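Local coordinates for ABC-type amino acid transport system, permease component (Caldanaerobacter subterraneus subsp. tengcongensis MB4, PDB 4YMU), which probably forms, paired with a second copy of itself, the membrane-spanning part of an ABC importer that carries amino acids such as arginine, at residues Ala101-Ala104 against Glu105-Ala109; Met36-Phe39 against Ile40-Lys44; Lys143-Leu146 against Pro147-Asn151; Thr26-Ala29 against Val30-Val34. All blocks are in the same frame, centred on the assembly; numbering follows the deposited sequence.

Each contact is local, within about two and a half turns of one helix. Along the chain they run contact 4, contact 2, contact 1, contact 3. Contacts 4 and 2 adjoin on helix 12-44, their centres about 15 Å apart; contact 1 lies on helix 87-112 and contact 3 on helix 129-160. Contact 1 joins the set: its centre is about 8 Å from that of contact 2, which it meets through packing and a salt bridge, and it packs against contacts 3 and 4, about 10 and 14 Å away. Contacts 2 and 3 do not touch. Helices 12-44 and 129-160 thus both pack against helix 87-112, which also supplies a tyrosine to the arginine pocket.

Contact 1. Residues Ala101-Ala104 against Glu105-Ala109; sequences AYVA and EIIRA. With ARG (arginine), chain I.
Val-103 and Ile-107 meet one turn apart, Val-103 CG1 standing 4.3 Å from Ile-107 CD1 in a light apolar touch. Ile-107 CG1 lies closer to the backbone, 3.4 Å from Val-103 O. Successive i to i+4 bonds hold the turn; that from Arg-108 N to Ala-104 O is 3.0 Å long and almost straight (173°). A salt bridge runs between side chains three residues apart. The Arg-108 chain bends at chi3 (49°) and takes Glu-105 side-on, NH2 to OE1 at 2.8 Å and NE to OE2 at 3.0 Å; each oxygen offers its syn lone pair, and the carboxylate lies at the guanidinium edge, in its plane. Glu-105 OE2 is also paired with Lys-44. This is an i to i+3 ion pair on helix 87-112, which packs against helices 12-44, 49-63 and 129-160. The remaining interaction is with bound arginine: its guanidinium spreads over one face of the Tyr-102 ring, ligand NE 3.3 Å from CE2 and NH1 3.2 Å from CD2. With a serine here the flat surface under the guanidinium is gone, and the ligand is likely to be freer to turn. Asn-98, Glu-152 and Glu-159 also bind this arginine.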
loop_
_atom_site.group_PDB
_atom_site.type_symbol
_atom_site.label_atom_id
_atom_site.label_comp_id
_atom_site.label_asym_id
_atom_site.label_seq_id
_atom_site.Cartn_x
_atom_site.Cartn_y
_atom_site.Cartn_z
ATOM N N ALA C 101 5.502 23.838 6.310
ATOM C CA ALA C 101 6.397 22.782 5.854
ATOM C C ALA C 101 5.663 21.430 5.756
ATOM O O ALA C 101 5.690 20.734 4.698
ATOM C CB ALA C 101 7.599 22.675 6.757
ATOM N N TYR C 102 5.004 21.050 6.851
ATOM C CA TYR C 102 4.336 19.743 6.845
ATOM C C TYR C 102 3.258 19.644 5.750
ATOM O O TYR C 102 3.101 18.599 5.113
ATOM C CB TYR C 102 3.788 19.395 8.230
ATOM C CG TYR C 102 4.886 19.082 9.227
ATOM C CD1 TYR C 102 5.359 17.784 9.387
ATOM C CD2 TYR C 102 5.466 20.093 9.999
ATOM C CE1 TYR C 102 6.369 17.495 10.297
ATOM C CE2 TYR C 102 6.475 19.817 10.912
ATOM C CZ TYR C 102 6.926 18.520 11.063
ATOM O OH TYR C 102 7.934 18.237 11.969
ATOM N N VAL C 103 2.548 20.745 5.520
ATOM C CA VAL C 103 1.516 20.818 4.492
ATOM C C VAL C 103 2.088 20.707 3.076
ATOM O O VAL C 103 1.515 20.025 2.213
ATOM C CB VAL C 103 0.653 22.077 4.649
ATOM C CG1 VAL C 103 -0.095 22.408 3.355
ATOM C CG2 VAL C 103 -0.315 21.889 5.808
ATOM N N ALA C 104 3.220 21.364 2.846
ATOM C CA ALA C 104 3.925 21.223 1.579
ATOM C C ALA C 104 4.203 19.739 1.285
ATOM O O ALA C 104 3.937 19.235 0.162
ATOM C CB ALA C 104 5.225 22.017 1.611
ATOM N N GLU C 105 4.717 19.030 2.294
ATOM C CA GLU C 105 4.947 17.597 2.098
ATOM C C GLU C 105 3.664 16.834 1.815
ATOM O O GLU C 105 3.626 15.965 0.933
ATOM C CB GLU C 105 5.655 16.959 3.287
ATOM C CG GLU C 105 7.074 16.609 2.971
ATOM C CD GLU C 105 7.198 15.975 1.604
ATOM O OE1 GLU C 105 6.838 14.773 1.456
ATOM O OE2 GLU C 105 7.633 16.704 0.675
ATOM N N ILE C 106 2.612 17.177 2.550
ATOM C CA ILE C 106 1.329 16.530 2.359
ATOM C C ILE C 106 0.858 16.656 0.905
ATOM O O ILE C 106 0.397 15.681 0.299
ATOM C CB ILE C 106 0.272 17.087 3.322
ATOM C CG1 ILE C 106 0.294 16.304 4.629
ATOM C CG2 ILE C 106 -1.122 17.007 2.723
ATOM C CD1 ILE C 106 -0.423 17.024 5.755
ATOM N N ILE C 107 1.001 17.846 0.340
ATOM C CA ILE C 107 0.603 18.057 -1.042
ATOM C C ILE C 107 1.431 17.202 -1.996
ATOM O O ILE C 107 0.867 16.489 -2.859
ATOM C CB ILE C 107 0.703 19.529 -1.442
ATOM C CG1 ILE C 107 -0.293 20.365 -0.620
ATOM C CG2 ILE C 107 0.501 19.683 -2.954
ATOM C CD1 ILE C 107 -0.233 21.851 -0.924
ATOM N N ARG C 108 2.757 17.265 -1.843
ATOM C CA ARG C 108 3.625 16.469 -2.717
ATOM C C ARG C 108 3.262 14.983 -2.701
ATOM O O ARG C 108 3.307 14.306 -3.733
ATOM C CB ARG C 108 5.098 16.641 -2.354
ATOM C CG ARG C 108 6.039 16.121 -3.416
ATOM C CD ARG C 108 7.351 15.685 -2.805
ATOM N NE ARG C 108 7.132 14.812 -1.653
ATOM C CZ ARG C 108 6.671 13.568 -1.714
ATOM N NH1 ARG C 108 6.371 13.014 -2.882
ATOM N NH2 ARG C 108 6.503 12.872 -0.595
ATOM N N ALA C 109 2.871 14.493 -1.529
ATOM C CA ALA C 109 2.598 13.076 -1.377
ATOM C C ALA C 109 1.196 12.722 -1.861
ATOM O O ALA C 109 0.950 11.592 -2.278
ATOM C CB ALA C 109 2.772 12.661 0.057
HETATM N N ARG I . 6.267 18.386 18.059
HETATM C CA ARG I . 7.074 17.955 16.917
HETATM C C ARG I . 8.130 18.981 16.542
HETATM O O ARG I . 8.998 18.706 15.704
HETATM C CB ARG I . 6.201 17.696 15.692
HETATM C CG ARG I . 5.609 18.930 15.064
HETATM C CD ARG I . 4.594 18.524 14.007
HETATM N NE ARG I . 4.136 19.653 13.209
HETATM C CZ ARG I . 3.111 19.604 12.368
HETATM N NH1 ARG I . 2.765 20.685 11.681
HETATM N NH2 ARG I . 2.426 18.475 12.222
HETATM O OXT ARG I . 8.112 20.103 17.048
#

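Contact 2. Residues Met36-Phe39 against Ile40-Lys44; sequences MGLF and IALMK
Ile-40 is pressed against the turn before it: its CG1 comes within 3.1 Å of Met-36 O, the same carbonyl that receives Ile-40 N at 2.9 Å. The branch is brought there by chi1 of -61°, which sets CG1 beside its own backbone N. This is the buried, tightly packed part of the contact, and Ile-40 continues outward onto Ala-104 and Ile-59. Gly-37, also buried, accepts Ala-41 N through its carbonyl. Phe-39 lies on the surface, yet Met-43 closes on its ring: the side chain runs extended beyond CG and Met-43 CE sits 3.4 Å from Phe-39 CD2 and equally far from CE2, approaching obliquely. The leucine pair is the looser part. Leu-38 and Leu-42 meet through their branch ends, CD1 of Leu-38 being 4.0 Å from CD2 of Leu-42, and both residues lie on the surface, where they may face lipid; Leu-38 also reaches Ile-107. The bond from Leu-42 N to Leu-38 O, 3.1 Å and nearly straight (170°), keeps the turn regular beneath them. A buried face of Gly-37, Ile-40 and Ala-41 set against a surface of large apolar side chains is consistent with the membrane-spanning helix predicted here.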
loop_
_atom_site.group_PDB
_atom_site.type_symbol
_atom_site.label_atom_id
_atom_site.label_comp_id
_atom_site.label_asym_id
_atom_site.label_seq_id
_atom_site.Cartn_x
_atom_site.Cartn_y
_atom_site.Cartn_z
ATOM N N MET C 36 0.470 29.058 2.717
ATOM C CA MET C 36 1.911 29.092 2.621
ATOM C C MET C 36 2.402 27.759 2.072
ATOM O O MET C 36 3.219 27.727 1.154
ATOM C CB MET C 36 2.518 29.335 3.999
ATOM C CG MET C 36 2.206 30.698 4.584
ATOM S SD MET C 36 3.042 30.904 6.166
ATOM C CE MET C 36 4.690 31.279 5.567
ATOM N N GLY C 37 1.874 26.668 2.622
ATOM C CA GLY C 37 2.300 25.323 2.253
ATOM C C GLY C 37 2.132 25.026 0.773
ATOM O O GLY C 37 3.041 24.477 0.143
ATOM N N LEU C 38 0.977 25.412 0.228
ATOM C CA LEU C 38 0.682 25.302 -1.200
ATOM C C LEU C 38 1.728 26.031 -2.033
ATOM O O LEU C 38 2.225 25.523 -3.038
ATOM C CB LEU C 38 -0.696 25.908 -1.490
ATOM C CG LEU C 38 -1.089 26.086 -2.960
ATOM C CD1 LEU C 38 -1.000 24.771 -3.733
ATOM C CD2 LEU C 38 -2.491 26.681 -3.059
ATOM N N PHE C 39 2.059 27.233 -1.585
ATOM C CA PHE C 39 2.995 28.095 -2.270
ATOM C C PHE C 39 4.368 27.449 -2.259
ATOM O O PHE C 39 5.088 27.469 -3.258
ATOM C CB PHE C 39 3.026 29.438 -1.544
ATOM C CG PHE C 39 3.374 30.594 -2.421
ATOM C CD1 PHE C 39 2.428 31.128 -3.289
ATOM C CD2 PHE C 39 4.631 31.179 -2.355
ATOM C CE1 PHE C 39 2.743 32.216 -4.099
ATOM C CE2 PHE C 39 4.953 32.268 -3.157
ATOM C CZ PHE C 39 4.010 32.788 -4.030
ATOM N N ILE C 40 4.719 26.864 -1.120
ATOM C CA ILE C 40 6.015 26.224 -0.955
ATOM C C ILE C 40 6.119 25.023 -1.889
ATOM O O ILE C 40 7.172 24.777 -2.481
ATOM C CB ILE C 40 6.228 25.736 0.495
ATOM C CG1 ILE C 40 6.197 26.902 1.481
ATOM C CG2 ILE C 40 7.569 25.026 0.632
ATOM C CD1 ILE C 40 7.381 27.802 1.359
ATOM N N ALA C 41 5.016 24.288 -2.021
ATOM C CA ALA C 41 4.977 23.082 -2.847
ATOM C C ALA C 41 5.209 23.426 -4.319
ATOM O O ALA C 41 6.024 22.789 -4.990
ATOM C CB ALA C 41 3.649 22.372 -2.669
ATOM N N LEU C 42 4.493 24.447 -4.799
ATOM C CA LEU C 42 4.629 24.962 -6.160
ATOM C C LEU C 42 6.075 25.329 -6.485
ATOM O O LEU C 42 6.558 25.097 -7.593
ATOM C CB LEU C 42 3.724 26.185 -6.349
ATOM C CG LEU C 42 2.336 25.950 -6.954
ATOM C CD1 LEU C 42 1.963 24.493 -6.886
ATOM C CD2 LEU C 42 1.261 26.789 -6.287
ATOM N N MET C 43 6.757 25.906 -5.506
ATOM C CA MET C 43 8.159 26.254 -5.646
ATOM C C MET C 43 9.031 25.023 -5.842
ATOM O O MET C 43 9.999 25.048 -6.602
ATOM C CB MET C 43 8.636 27.007 -4.412
ATOM C CG MET C 43 8.173 28.437 -4.346
ATOM S SD MET C 43 9.121 29.350 -3.114
ATOM C CE MET C 43 7.935 30.619 -2.703
ATOM N N LYS C 44 8.693 23.949 -5.137
ATOM C CA LYS C 44 9.501 22.734 -5.167
ATOM C C LYS C 44 9.301 22.016 -6.503
ATOM O O LYS C 44 10.101 21.165 -6.891
ATOM C CB LYS C 44 9.106 21.817 -4.006
ATOM C CG LYS C 44 10.146 20.781 -3.614
ATOM C CD LYS C 44 9.559 19.843 -2.571
ATOM C CE LYS C 44 10.540 18.767 -2.122
ATOM N NZ LYS C 44 10.025 18.041 -0.913
#

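Contact 3. Residues Lys143-Leu146 against Pro147-Asn151; sequences KNIL and PALGN
The carbonyl oxygen of Ile-145 is gripped twice, by Ala-148 N at 2.8 Å and by Leu-149 N at 2.9 Å. The two donors come differently. Leu-149 N arrives nearly in line with the carbonyl bond, as in a regular helix; Ala-148 N stands 50° above the carbonyl plane and its N-H...O angle is only 132°, an i to i+3 bond. Its usual acceptor, Asn-144 O, lies 4.2 Å from Ala-148 N. Pro-147 lies behind this shift. Its N has no hydrogen to give, and its CD sits 3.2 Å from Lys-143 O, where an N-H would ordinarily point. This is a proline kink in the middle of helix 129-160, with neither Pro-147 nor Ala-148 bonded to the turn before in the usual way. Regular i to i+4 bonding resumes with Leu-149 N and goes on with Gly-150 N to Leu-146 O at 3.0 Å. With an alanine in place of Pro-147 the ring that wedges against Lys-143 O is gone, and the helix would probably lose the bend it holds here. Among the apolar side chains, Ile-145 and Leu-149 lie alongside each other and point the same way, Ile-145 CG2 3.8 Å from Leu-149 CG. Leu-149 has CG beside its backbone N (chi1 -75°), which turns the chain back toward the isoleucine. Both lean on Ile-106 of helix 87-112. Ring carbon CD of Pro-147 also meets Leu-146 CB at 3.5 Å, and Asn-144 ties the helix to Gly-110 through ND2.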
loop_
_atom_site.group_PDB
_atom_site.type_symbol
_atom_site.label_atom_id
_atom_site.label_comp_id
_atom_site.label_asym_id
_atom_site.label_seq_id
_atom_site.Cartn_x
_atom_site.Cartn_y
_atom_site.Cartn_z
ATOM N N LYS C 143 -8.361 14.897 -3.430
ATOM C CA LYS C 143 -9.050 13.949 -2.562
ATOM C C LYS C 143 -8.052 13.168 -1.727
ATOM O O LYS C 143 -8.406 12.624 -0.682
ATOM C CB LYS C 143 -9.956 12.999 -3.351
ATOM C CG LYS C 143 -11.045 13.716 -4.142
ATOM C CD LYS C 143 -11.816 12.747 -5.029
ATOM C CE LYS C 143 -12.539 13.456 -6.176
ATOM N NZ LYS C 143 -13.226 12.476 -7.086
ATOM N N ASN C 144 -6.803 13.094 -2.175
ATOM C CA ASN C 144 -5.793 12.503 -1.298
ATOM C C ASN C 144 -5.399 13.464 -0.180
ATOM O O ASN C 144 -5.082 13.046 0.934
ATOM C CB ASN C 144 -4.537 12.095 -2.067
ATOM C CG ASN C 144 -4.765 10.914 -2.978
ATOM O OD1 ASN C 144 -5.621 10.061 -2.718
ATOM N ND2 ASN C 144 -3.969 10.834 -4.041
ATOM N N ILE C 145 -5.456 14.757 -0.492
ATOM C CA ILE C 145 -4.876 15.798 0.336
ATOM C C ILE C 145 -5.802 16.243 1.462
ATOM O O ILE C 145 -5.370 16.347 2.617
ATOM C CB ILE C 145 -4.499 17.012 -0.526
ATOM C CG1 ILE C 145 -3.353 16.652 -1.473
ATOM C CG2 ILE C 145 -4.094 18.180 0.348
ATOM C CD1 ILE C 145 -3.159 17.642 -2.608
ATOM N N LEU C 146 -7.063 16.506 1.120
ATOM C CA LEU C 146 -8.056 16.965 2.100
ATOM C C LEU C 146 -8.111 16.161 3.413
ATOM O O LEU C 146 -8.181 16.747 4.490
ATOM C CB LEU C 146 -9.456 17.068 1.478
ATOM C CG LEU C 146 -9.640 18.119 0.378
ATOM C CD1 LEU C 146 -11.088 18.168 -0.087
ATOM C CD2 LEU C 146 -9.165 19.491 0.823
ATOM N N PRO C 147 -8.085 14.819 3.340
ATOM C CA PRO C 147 -8.138 14.120 4.626
ATOM C C PRO C 147 -6.859 14.292 5.444
ATOM O O PRO C 147 -6.909 14.191 6.668
ATOM C CB PRO C 147 -8.276 12.646 4.217
ATOM C CG PRO C 147 -8.795 12.671 2.840
ATOM C CD PRO C 147 -8.182 13.881 2.211
ATOM N N ALA C 148 -5.734 14.547 4.784
ATOM C CA ALA C 148 -4.470 14.618 5.502
ATOM C C ALA C 148 -4.274 16.029 6.059
ATOM O O ALA C 148 -3.541 16.229 7.030
ATOM C CB ALA C 148 -3.304 14.201 4.606
ATOM N N LEU C 149 -4.938 16.992 5.426
ATOM C CA LEU C 149 -5.039 18.347 5.939
ATOM C C LEU C 149 -5.870 18.329 7.216
ATOM O O LEU C 149 -5.459 18.887 8.247
ATOM C CB LEU C 149 -5.701 19.259 4.905
ATOM C CG LEU C 149 -4.845 19.683 3.709
ATOM C CD1 LEU C 149 -5.491 20.836 2.944
ATOM C CD2 LEU C 149 -3.449 20.065 4.171
ATOM N N GLY C 150 -7.030 17.674 7.148
ATOM C CA GLY C 150 -7.909 17.540 8.296
ATOM C C GLY C 150 -7.171 16.933 9.471
ATOM O O GLY C 150 -7.400 17.289 10.624
ATOM N N ASN C 151 -6.272 16.008 9.164
ATOM C CA ASN C 151 -5.462 15.364 10.176
ATOM C C ASN C 151 -4.369 16.286 10.704
ATOM O O ASN C 151 -3.954 16.175 11.856
ATOM C CB ASN C 151 -4.841 14.111 9.589
ATOM C CG ASN C 151 -3.794 13.505 10.481
ATOM O OD1 ASN C 151 -2.600 13.695 10.260
ATOM N ND2 ASN C 151 -4.229 12.756 11.487
#

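Contact 4. Residues Thr26-Ala29 against Val30-Val34; sequences TFLA and VTIGV
Midway along helix 12-44, in a stretch predicted to cross the membrane, Thr-31 turns its hydroxyl back onto the helix and bonds to the carbonyl of Phe-27, one turn earlier. Phe-27 O thus holds two donors of one residue: Thr-31 N at 2.8 Å, nearly in line with the C=O, and Thr-31 OG1 at 3.0 Å, which stands 43° above the carbonyl plane. Chi1 of -74° makes this possible, setting OG1 beside the backbone N so that both donors face the same oxygen. Side-chain packing occupies two other sides of the helix. Leu-28 and Ile-32 lie alongside each other, pointing the same way, their CD1 atoms 3.7 Å apart; the pair packs on helix 87-112, Leu-28 against Phe-88 and Val-92, Ile-32 against Ala-96. Beneath them Ile-32 N bonds to Leu-28 O at 3.0 Å. Thr-26 and Val-30 are likewise side by side, CG2 of Thr-26 being 4.0 Å from CG2 of Val-30, and they meet Met-156 of helix 129-160. Val-30 CG2 is pressed closer to the backbone, 3.2 Å from Thr-26 O, which also accepts Val-30 N at 2.9 Å. The hydroxyl of Thr-26 bonds back in turn to Thr-22 O. Each threonine therefore hands its hydroxyl proton to its own helix, so that these two hydroxyls find acceptors within the helix, which should lower the cost of carrying them in a membrane setting.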
loop_
_atom_site.group_PDB
_atom_site.type_symbol
_atom_site.label_atom_id
_atom_site.label_comp_id
_atom_site.label_asym_id
_atom_site.label_seq_id
_atom_site.Cartn_x
_atom_site.Cartn_y
_atom_site.Cartn_z
ATOM N N THR C 26 -5.128 27.774 16.493
ATOM C CA THR C 26 -4.842 26.646 15.613
ATOM C C THR C 26 -5.457 26.822 14.228
ATOM O O THR C 26 -4.800 26.594 13.217
ATOM C CB THR C 26 -5.342 25.322 16.223
ATOM O OG1 THR C 26 -4.992 25.271 17.611
ATOM C CG2 THR C 26 -4.719 24.129 15.515
ATOM N N PHE C 27 -6.721 27.229 14.200
ATOM C CA PHE C 27 -7.408 27.562 12.965
ATOM C C PHE C 27 -6.617 28.537 12.105
ATOM O O PHE C 27 -6.307 28.255 10.952
ATOM C CB PHE C 27 -8.744 28.208 13.294
ATOM C CG PHE C 27 -9.908 27.560 12.628
ATOM C CD1 PHE C 27 -10.296 27.946 11.353
ATOM C CD2 PHE C 27 -10.623 26.560 13.277
ATOM C CE1 PHE C 27 -11.380 27.345 10.733
ATOM C CE2 PHE C 27 -11.707 25.950 12.669
ATOM C CZ PHE C 27 -12.089 26.346 11.394
ATOM N N LEU C 28 -6.306 29.694 12.666
ATOM C CA LEU C 28 -5.603 30.739 11.926
ATOM C C LEU C 28 -4.233 30.272 11.428
ATOM O O LEU C 28 -3.839 30.579 10.301
ATOM C CB LEU C 28 -5.468 32.001 12.787
ATOM C CG LEU C 28 -4.760 33.209 12.170
ATOM C CD1 LEU C 28 -5.427 33.632 10.863
ATOM C CD2 LEU C 28 -4.735 34.378 13.163
ATOM N N ALA C 29 -3.515 29.528 12.264
ATOM C CA ALA C 29 -2.176 29.079 11.906
ATOM C C ALA C 29 -2.262 28.080 10.765
ATOM O O ALA C 29 -1.651 28.266 9.703
ATOM C CB ALA C 29 -1.484 28.457 13.103
ATOM N N VAL C 30 -3.062 27.040 10.985
ATOM C CA VAL C 30 -3.260 25.996 9.997
ATOM C C VAL C 30 -3.760 26.583 8.676
ATOM O O VAL C 30 -3.260 26.213 7.614
ATOM C CB VAL C 30 -4.205 24.902 10.511
ATOM C CG1 VAL C 30 -4.578 23.960 9.384
ATOM C CG2 VAL C 30 -3.536 24.130 11.648
ATOM N N THR C 31 -4.741 27.484 8.745
ATOM C CA THR C 31 -5.234 28.169 7.551
ATOM C C THR C 31 -4.106 28.846 6.783
ATOM O O THR C 31 -3.979 28.678 5.571
ATOM C CB THR C 31 -6.289 29.228 7.887
ATOM O OG1 THR C 31 -7.522 28.586 8.219
ATOM C CG2 THR C 31 -6.529 30.128 6.693
ATOM N N ILE C 32 -3.279 29.592 7.506
ATOM C CA ILE C 32 -2.155 30.298 6.911
ATOM C C ILE C 32 -1.093 29.301 6.472
ATOM O O ILE C 32 -0.490 29.454 5.412
ATOM C CB ILE C 32 -1.556 31.335 7.907
ATOM C CG1 ILE C 32 -2.479 32.557 8.024
ATOM C CG2 ILE C 32 -0.184 31.790 7.457
ATOM C CD1 ILE C 32 -2.112 33.497 9.139
ATOM N N GLY C 33 -0.891 28.267 7.285
ATOM C CA GLY C 33 0.087 27.227 6.991
ATOM C C GLY C 33 -0.221 26.447 5.719
ATOM O O GLY C 33 0.678 25.887 5.088
ATOM N N VAL C 34 -1.498 26.413 5.351
ATOM C CA VAL C 34 -1.934 25.744 4.137
ATOM C C VAL C 34 -1.602 26.599 2.919
ATOM O O VAL C 34 -0.971 26.121 1.974
ATOM C CB VAL C 34 -3.447 25.458 4.168
ATOM C CG1 VAL C 34 -3.982 25.216 2.765
ATOM C CG2 VAL C 34 -3.739 24.269 5.071
#